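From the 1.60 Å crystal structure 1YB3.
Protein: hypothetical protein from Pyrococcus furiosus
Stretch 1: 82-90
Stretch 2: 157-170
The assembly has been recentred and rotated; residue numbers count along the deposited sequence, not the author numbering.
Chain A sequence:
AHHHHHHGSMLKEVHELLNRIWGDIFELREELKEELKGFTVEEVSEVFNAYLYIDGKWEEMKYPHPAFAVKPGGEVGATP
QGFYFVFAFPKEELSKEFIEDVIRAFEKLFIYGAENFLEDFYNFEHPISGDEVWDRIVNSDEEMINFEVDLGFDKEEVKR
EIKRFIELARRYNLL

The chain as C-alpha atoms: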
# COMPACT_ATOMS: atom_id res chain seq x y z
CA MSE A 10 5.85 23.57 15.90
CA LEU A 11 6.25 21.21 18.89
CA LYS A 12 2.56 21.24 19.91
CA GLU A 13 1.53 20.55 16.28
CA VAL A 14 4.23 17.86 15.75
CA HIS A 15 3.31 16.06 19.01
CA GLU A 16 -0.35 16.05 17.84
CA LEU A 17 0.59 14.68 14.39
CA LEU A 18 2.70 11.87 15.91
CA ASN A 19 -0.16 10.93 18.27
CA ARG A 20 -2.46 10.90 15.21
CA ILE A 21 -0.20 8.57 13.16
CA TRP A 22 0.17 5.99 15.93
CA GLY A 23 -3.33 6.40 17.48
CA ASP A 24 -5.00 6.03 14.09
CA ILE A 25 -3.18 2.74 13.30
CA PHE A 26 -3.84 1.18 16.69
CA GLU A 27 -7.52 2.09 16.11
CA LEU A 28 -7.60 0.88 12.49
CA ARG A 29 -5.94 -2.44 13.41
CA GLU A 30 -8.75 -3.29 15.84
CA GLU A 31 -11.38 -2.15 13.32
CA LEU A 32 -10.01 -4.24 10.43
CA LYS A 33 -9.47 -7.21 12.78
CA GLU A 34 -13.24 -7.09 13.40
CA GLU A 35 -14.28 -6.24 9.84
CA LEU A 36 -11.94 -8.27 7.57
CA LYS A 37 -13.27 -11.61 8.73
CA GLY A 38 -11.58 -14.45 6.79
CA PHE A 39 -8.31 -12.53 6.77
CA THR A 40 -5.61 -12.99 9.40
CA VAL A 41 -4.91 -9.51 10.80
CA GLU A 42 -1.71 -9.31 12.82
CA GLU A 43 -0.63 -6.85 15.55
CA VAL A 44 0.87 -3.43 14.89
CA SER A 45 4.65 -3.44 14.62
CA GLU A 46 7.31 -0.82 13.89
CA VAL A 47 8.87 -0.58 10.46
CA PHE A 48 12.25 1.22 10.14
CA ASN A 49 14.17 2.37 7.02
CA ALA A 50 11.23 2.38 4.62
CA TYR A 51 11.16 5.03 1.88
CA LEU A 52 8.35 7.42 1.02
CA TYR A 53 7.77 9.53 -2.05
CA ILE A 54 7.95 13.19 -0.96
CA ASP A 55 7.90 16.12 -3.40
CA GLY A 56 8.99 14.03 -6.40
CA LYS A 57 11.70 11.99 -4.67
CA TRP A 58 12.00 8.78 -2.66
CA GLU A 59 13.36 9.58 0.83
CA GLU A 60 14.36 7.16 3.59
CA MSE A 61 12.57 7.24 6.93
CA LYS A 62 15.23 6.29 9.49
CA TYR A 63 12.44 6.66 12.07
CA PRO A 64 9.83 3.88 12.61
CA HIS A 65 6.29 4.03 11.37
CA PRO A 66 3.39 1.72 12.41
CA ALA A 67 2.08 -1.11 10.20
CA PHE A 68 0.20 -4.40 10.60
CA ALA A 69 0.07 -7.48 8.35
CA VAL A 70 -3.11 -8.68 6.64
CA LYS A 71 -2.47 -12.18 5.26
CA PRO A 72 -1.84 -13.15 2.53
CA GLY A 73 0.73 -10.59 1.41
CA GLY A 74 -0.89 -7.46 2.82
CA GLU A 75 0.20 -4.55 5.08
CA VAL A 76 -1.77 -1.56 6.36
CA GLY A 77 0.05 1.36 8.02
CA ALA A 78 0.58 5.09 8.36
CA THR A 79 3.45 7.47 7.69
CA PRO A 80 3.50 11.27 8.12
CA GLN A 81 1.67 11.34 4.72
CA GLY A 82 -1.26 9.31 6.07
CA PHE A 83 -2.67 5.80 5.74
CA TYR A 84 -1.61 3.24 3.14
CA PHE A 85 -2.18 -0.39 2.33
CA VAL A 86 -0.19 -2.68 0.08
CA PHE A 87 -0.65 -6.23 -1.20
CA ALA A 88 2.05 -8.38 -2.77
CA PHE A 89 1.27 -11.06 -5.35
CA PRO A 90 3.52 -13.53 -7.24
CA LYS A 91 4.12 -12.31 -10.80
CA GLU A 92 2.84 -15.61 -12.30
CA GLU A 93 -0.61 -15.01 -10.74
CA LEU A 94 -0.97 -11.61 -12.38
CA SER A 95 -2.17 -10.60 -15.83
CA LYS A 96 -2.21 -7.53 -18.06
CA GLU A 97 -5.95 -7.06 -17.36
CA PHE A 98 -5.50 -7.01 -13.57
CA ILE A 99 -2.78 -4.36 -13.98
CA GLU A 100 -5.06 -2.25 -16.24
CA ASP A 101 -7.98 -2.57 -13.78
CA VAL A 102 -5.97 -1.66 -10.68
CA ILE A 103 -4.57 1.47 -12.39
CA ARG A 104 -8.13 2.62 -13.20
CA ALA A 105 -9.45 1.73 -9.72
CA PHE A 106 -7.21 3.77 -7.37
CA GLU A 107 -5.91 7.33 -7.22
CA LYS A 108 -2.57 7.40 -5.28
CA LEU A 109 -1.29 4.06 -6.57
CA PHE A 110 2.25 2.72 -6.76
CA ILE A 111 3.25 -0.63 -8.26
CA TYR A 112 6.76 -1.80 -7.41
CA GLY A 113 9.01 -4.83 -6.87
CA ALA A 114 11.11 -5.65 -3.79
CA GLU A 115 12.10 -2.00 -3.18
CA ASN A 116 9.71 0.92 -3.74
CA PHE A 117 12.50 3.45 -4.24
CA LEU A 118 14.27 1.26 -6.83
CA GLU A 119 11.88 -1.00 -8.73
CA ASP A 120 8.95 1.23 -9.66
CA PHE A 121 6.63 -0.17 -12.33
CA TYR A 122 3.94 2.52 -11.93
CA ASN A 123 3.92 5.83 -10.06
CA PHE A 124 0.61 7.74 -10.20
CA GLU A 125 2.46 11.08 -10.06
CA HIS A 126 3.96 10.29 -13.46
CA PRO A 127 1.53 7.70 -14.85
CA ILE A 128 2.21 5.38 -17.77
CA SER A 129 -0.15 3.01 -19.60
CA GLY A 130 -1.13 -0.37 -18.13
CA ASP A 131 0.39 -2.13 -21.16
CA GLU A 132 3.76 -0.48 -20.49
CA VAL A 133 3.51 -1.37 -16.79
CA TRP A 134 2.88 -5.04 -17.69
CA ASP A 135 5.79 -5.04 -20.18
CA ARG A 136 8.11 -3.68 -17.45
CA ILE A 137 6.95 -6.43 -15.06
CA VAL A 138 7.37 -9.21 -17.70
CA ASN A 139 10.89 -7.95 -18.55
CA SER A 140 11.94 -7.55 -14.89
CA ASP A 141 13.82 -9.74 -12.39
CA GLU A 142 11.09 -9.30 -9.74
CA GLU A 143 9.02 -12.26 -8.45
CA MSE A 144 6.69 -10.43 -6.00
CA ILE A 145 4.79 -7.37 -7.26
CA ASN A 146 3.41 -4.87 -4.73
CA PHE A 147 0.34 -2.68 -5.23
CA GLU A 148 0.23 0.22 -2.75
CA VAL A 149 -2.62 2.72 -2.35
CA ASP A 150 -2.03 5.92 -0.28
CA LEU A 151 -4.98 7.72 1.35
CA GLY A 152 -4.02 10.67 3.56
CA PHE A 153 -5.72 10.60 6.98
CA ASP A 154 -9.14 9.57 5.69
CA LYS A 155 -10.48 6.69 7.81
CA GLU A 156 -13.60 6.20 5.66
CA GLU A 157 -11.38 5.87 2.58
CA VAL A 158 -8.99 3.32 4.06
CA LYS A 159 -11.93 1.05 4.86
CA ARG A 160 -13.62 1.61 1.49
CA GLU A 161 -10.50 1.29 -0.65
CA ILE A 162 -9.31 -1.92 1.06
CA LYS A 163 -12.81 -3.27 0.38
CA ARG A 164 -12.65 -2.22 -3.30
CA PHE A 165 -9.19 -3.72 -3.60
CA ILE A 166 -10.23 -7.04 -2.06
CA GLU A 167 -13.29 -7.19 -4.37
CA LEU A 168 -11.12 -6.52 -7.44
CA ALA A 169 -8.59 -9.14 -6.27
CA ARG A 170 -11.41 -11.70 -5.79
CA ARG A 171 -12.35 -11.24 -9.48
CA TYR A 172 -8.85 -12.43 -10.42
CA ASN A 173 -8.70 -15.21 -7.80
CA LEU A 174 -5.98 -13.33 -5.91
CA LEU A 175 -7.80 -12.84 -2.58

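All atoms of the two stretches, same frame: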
# COMPACT_ATOMS: atom_id res chain seq x y z
N GLY A 82 0.07 9.89 5.81
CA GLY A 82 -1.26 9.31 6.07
C GLY A 82 -1.28 7.79 5.98
O GLY A 82 -0.23 7.14 6.04
N PHE A 83 -2.49 7.24 5.84
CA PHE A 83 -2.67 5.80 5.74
C PHE A 83 -2.20 5.25 4.38
O PHE A 83 -2.24 5.94 3.34
CB PHE A 83 -4.16 5.44 5.79
CG PHE A 83 -4.85 5.73 7.09
CD1 PHE A 83 -4.58 4.97 8.25
CD2 PHE A 83 -5.85 6.69 7.15
CE1 PHE A 83 -5.26 5.21 9.44
CE2 PHE A 83 -6.55 6.94 8.33
CZ PHE A 83 -6.26 6.20 9.48
N TYR A 84 -1.81 3.98 4.38
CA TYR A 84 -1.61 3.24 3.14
C TYR A 84 -1.96 1.77 3.37
O TYR A 84 -2.02 1.30 4.51
CB TYR A 84 -0.17 3.37 2.65
CG TYR A 84 0.80 2.63 3.54
CD1 TYR A 84 1.12 1.30 3.28
CD2 TYR A 84 1.35 3.24 4.68
CE1 TYR A 84 1.99 0.58 4.13
CE2 TYR A 84 2.23 2.53 5.52
CZ TYR A 84 2.54 1.22 5.24
OH TYR A 84 3.38 0.51 6.07
N PHE A 85 -2.22 1.06 2.28
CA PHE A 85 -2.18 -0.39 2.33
C PHE A 85 -1.46 -0.87 1.09
O PHE A 85 -1.36 -0.16 0.09
CB PHE A 85 -3.58 -1.01 2.48
CG PHE A 85 -4.48 -0.78 1.28
CD1 PHE A 85 -4.49 -1.69 0.23
CD2 PHE A 85 -5.32 0.33 1.23
CE1 PHE A 85 -5.32 -1.50 -0.88
CE2 PHE A 85 -6.15 0.55 0.10
CZ PHE A 85 -6.13 -0.37 -0.96
N VAL A 86 -0.92 -2.08 1.19
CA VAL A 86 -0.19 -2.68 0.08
C VAL A 86 -0.42 -4.18 0.10
O VAL A 86 -0.43 -4.78 1.18
CB VAL A 86 1.34 -2.33 0.16
CG1 VAL A 86 1.92 -2.69 1.51
CG2 VAL A 86 2.13 -2.99 -1.00
N PHE A 87 -0.61 -4.78 -1.08
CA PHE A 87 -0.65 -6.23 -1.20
C PHE A 87 0.38 -6.67 -2.21
O PHE A 87 0.53 -6.03 -3.25
CB PHE A 87 -2.03 -6.69 -1.68
CG PHE A 87 -3.04 -6.79 -0.57
CD1 PHE A 87 -3.19 -7.97 0.14
CD2 PHE A 87 -3.84 -5.70 -0.24
CE1 PHE A 87 -4.11 -8.09 1.17
CE2 PHE A 87 -4.79 -5.81 0.81
CZ PHE A 87 -4.91 -7.00 1.50
N ALA A 88 1.04 -7.78 -1.90
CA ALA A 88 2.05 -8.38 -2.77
C ALA A 88 1.49 -9.65 -3.37
O ALA A 88 0.90 -10.48 -2.63
CB ALA A 88 3.32 -8.70 -1.98
N PHE A 89 1.70 -9.84 -4.67
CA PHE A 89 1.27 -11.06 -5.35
C PHE A 89 2.41 -11.61 -6.22
O PHE A 89 3.17 -10.82 -6.81
CB PHE A 89 0.06 -10.79 -6.24
CG PHE A 89 -1.15 -10.26 -5.49
CD1 PHE A 89 -1.85 -11.08 -4.60
CD2 PHE A 89 -1.61 -8.97 -5.72
CE1 PHE A 89 -2.98 -10.58 -3.92
CE2 PHE A 89 -2.73 -8.48 -5.05
CZ PHE A 89 -3.41 -9.30 -4.15
N PRO A 90 2.54 -12.96 -6.30
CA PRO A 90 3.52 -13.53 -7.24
C PRO A 90 3.21 -13.13 -8.68
O PRO A 90 2.06 -13.15 -9.12
CB PRO A 90 3.36 -15.05 -7.05
CG PRO A 90 2.67 -15.23 -5.75
CD PRO A 90 1.79 -14.01 -5.58
N GLU A 157 -12.00 6.31 3.83
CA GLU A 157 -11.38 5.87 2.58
C GLU A 157 -10.49 4.65 2.78
O GLU A 157 -10.44 3.79 1.92
CB GLU A 157 -10.62 7.02 1.89
CG GLU A 157 -11.55 7.88 1.03
CD GLU A 157 -10.87 9.09 0.42
OE1 GLU A 157 -9.61 9.14 0.43
OE2 GLU A 157 -11.59 9.99 -0.08
N VAL A 158 -9.78 4.56 3.90
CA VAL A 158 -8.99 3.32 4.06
C VAL A 158 -9.87 2.08 4.07
O VAL A 158 -9.57 1.09 3.39
CB VAL A 158 -8.02 3.37 5.25
CG1 VAL A 158 -7.01 2.19 5.16
CG2 VAL A 158 -7.27 4.61 5.21
N LYS A 159 -10.98 2.15 4.81
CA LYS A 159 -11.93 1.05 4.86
C LYS A 159 -12.53 0.77 3.48
O LYS A 159 -12.55 -0.36 3.03
CB LYS A 159 -13.05 1.32 5.88
CG LYS A 159 -12.65 1.19 7.33
CD LYS A 159 -13.90 1.39 8.24
CE LYS A 159 -13.54 1.29 9.71
NZ LYS A 159 -14.70 1.61 10.60
N ARG A 160 -12.99 1.82 2.79
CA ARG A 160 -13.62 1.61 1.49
C ARG A 160 -12.67 1.13 0.40
O ARG A 160 -13.01 0.26 -0.40
CB ARG A 160 -14.39 2.86 1.05
CG ARG A 160 -15.13 2.66 -0.30
CD ARG A 160 -16.23 3.72 -0.52
NE ARG A 160 -15.70 5.06 -0.23
CZ ARG A 160 -14.98 5.78 -1.08
NH1 ARG A 160 -14.72 5.33 -2.30
NH2 ARG A 160 -14.50 6.95 -0.70
N GLU A 161 -11.45 1.68 0.37
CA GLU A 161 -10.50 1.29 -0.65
C GLU A 161 -9.93 -0.11 -0.46
O GLU A 161 -9.71 -0.82 -1.44
CB GLU A 161 -9.39 2.35 -0.80
CG GLU A 161 -9.87 3.75 -1.19
CD GLU A 161 -10.77 3.79 -2.42
OE1 GLU A 161 -10.75 2.84 -3.22
OE2 GLU A 161 -11.48 4.80 -2.58
N ILE A 162 -9.69 -0.52 0.80
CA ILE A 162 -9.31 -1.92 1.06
C ILE A 162 -10.42 -2.84 0.56
O ILE A 162 -10.14 -3.85 -0.09
CB ILE A 162 -9.02 -2.20 2.55
CG1 ILE A 162 -7.74 -1.51 2.97
CG2 ILE A 162 -8.97 -3.72 2.81
CD1 ILE A 162 -7.46 -1.50 4.49
N LYS A 163 -11.66 -2.46 0.82
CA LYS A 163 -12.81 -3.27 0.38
C LYS A 163 -12.83 -3.37 -1.15
O LYS A 163 -12.96 -4.46 -1.71
CB LYS A 163 -14.12 -2.66 0.91
CG LYS A 163 -15.37 -3.35 0.36
CD LYS A 163 -16.65 -2.83 1.00
CE LYS A 163 -17.00 -1.44 0.54
NZ LYS A 163 -18.40 -1.07 0.94
N ARG A 164 -12.70 -2.23 -1.83
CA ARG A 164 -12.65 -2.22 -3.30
C ARG A 164 -11.47 -3.04 -3.84
O ARG A 164 -11.59 -3.75 -4.83
CB ARG A 164 -12.64 -0.79 -3.87
CG ARG A 164 -13.98 -0.04 -3.65
CD ARG A 164 -13.93 1.41 -4.13
NE ARG A 164 -13.95 1.52 -5.58
CZ ARG A 164 -12.91 1.82 -6.35
NH1 ARG A 164 -11.72 2.05 -5.79
NH2 ARG A 164 -13.05 1.91 -7.67
N PHE A 165 -10.32 -2.95 -3.16
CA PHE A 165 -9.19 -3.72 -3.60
C PHE A 165 -9.42 -5.22 -3.46
O PHE A 165 -9.14 -6.00 -4.39
CB PHE A 165 -7.91 -3.30 -2.83
CG PHE A 165 -6.66 -3.89 -3.42
CD1 PHE A 165 -5.95 -3.18 -4.41
CD2 PHE A 165 -6.22 -5.16 -3.04
CE1 PHE A 165 -4.81 -3.74 -5.00
CE2 PHE A 165 -5.06 -5.73 -3.62
CZ PHE A 165 -4.35 -5.00 -4.60
N ILE A 166 -9.95 -5.62 -2.31
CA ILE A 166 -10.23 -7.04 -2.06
C ILE A 166 -11.24 -7.58 -3.10
O ILE A 166 -11.04 -8.67 -3.65
CB ILE A 166 -10.68 -7.30 -0.59
CG1 ILE A 166 -9.48 -7.14 0.36
CG2 ILE A 166 -11.29 -8.70 -0.44
CD1 ILE A 166 -9.83 -6.99 1.85
N GLU A 167 -12.25 -6.79 -3.40
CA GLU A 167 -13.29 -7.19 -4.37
C GLU A 167 -12.68 -7.34 -5.78
O GLU A 167 -12.98 -8.30 -6.49
CB GLU A 167 -14.47 -6.22 -4.32
CG GLU A 167 -15.23 -6.31 -2.98
CD GLU A 167 -16.20 -5.15 -2.72
OE1 GLU A 167 -16.12 -4.10 -3.41
OE2 GLU A 167 -17.02 -5.31 -1.79
N LEU A 168 -11.79 -6.41 -6.15
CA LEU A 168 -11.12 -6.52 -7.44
C LEU A 168 -10.22 -7.76 -7.47
O LEU A 168 -10.22 -8.52 -8.44
CB LEU A 168 -10.30 -5.26 -7.71
CG LEU A 168 -9.42 -5.27 -8.96
CD1 LEU A 168 -10.22 -5.44 -10.26
CD2 LEU A 168 -8.57 -3.99 -8.98
N ALA A 169 -9.46 -7.97 -6.40
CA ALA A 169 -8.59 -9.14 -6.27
C ALA A 169 -9.36 -10.46 -6.35
O ALA A 169 -8.89 -11.39 -6.99
CB ALA A 169 -7.79 -9.07 -4.97
N ARG A 170 -10.54 -10.51 -5.72
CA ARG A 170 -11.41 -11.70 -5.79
C ARG A 170 -11.76 -12.05 -7.23
O ARG A 170 -11.78 -13.23 -7.61
CB ARG A 170 -12.70 -11.48 -4.97
CG ARG A 170 -12.52 -11.55 -3.47
CD ARG A 170 -13.86 -11.81 -2.79
NE ARG A 170 -13.75 -11.77 -1.33
CZ ARG A 170 -14.24 -10.81 -0.57
NH1 ARG A 170 -14.90 -9.78 -1.11
NH2 ARG A 170 -14.07 -10.88 0.75

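Four phenylalanines, at every second position of strand 82-90, supply all of the strand's close contacts with helix 157-170, and no hydrogen bond crosses between the two stretches. The axes run nearly parallel, 14° between their N-to-C directions, with a closest approach of 9.3 Å. Strand alternation sorts the side chains: the CA-to-CB bonds of Phe83, Phe85, Phe87 and Phe89 point toward the helix, whereas those of Tyr84, Val86 and Ala88 point away. Together the two stretches bury 466 Å².

Phe85 gives up the most area, 104 Å². Its chi1 of 65° (p) sets it apart from the other three phenylalanines, all m. Ile162 CG1 lies 3.8 Å from the centroid of the Phe85 ring and 23° off its normal, a CH-pi contact over one face. The same ring reaches the helix backbone, with Phe85 CZ 3.6 Å from Glu161 O; that oxygen already accepts the helical bond from Phe165 N, at 2.8 Å.

Phe165, with chi1 t, meets three of the strand's rings. Phe85 turns its edge toward the Phe165 face in an offset arrangement, planes at 72° and centroids 5.7 Å apart. The Phe87 ring is near parallel to that of Phe165, at 10°, but slid so that they barely overlap; Phe87 CD2 and Phe165 CE2 approach to 3.6 Å. Phe89 meets Phe165 edge to edge, CE2 to CZ at 3.9 Å.

At the N-terminal end, Phe83 CD2 packs tightly on Val158 CG2, at 3.2 Å, where the CA atoms of the two residues are 7.0 Å apart. Toward the other end, the small Ala169 touches Phe89 through CB, 4.5 Å from Phe89 CZ.

Charge stays off this apolar seam: the end of Glu161 leads away from the strand, and its OE1 accepts a salt-bridging hydrogen bond from Arg164 NH1, at 2.9 Å.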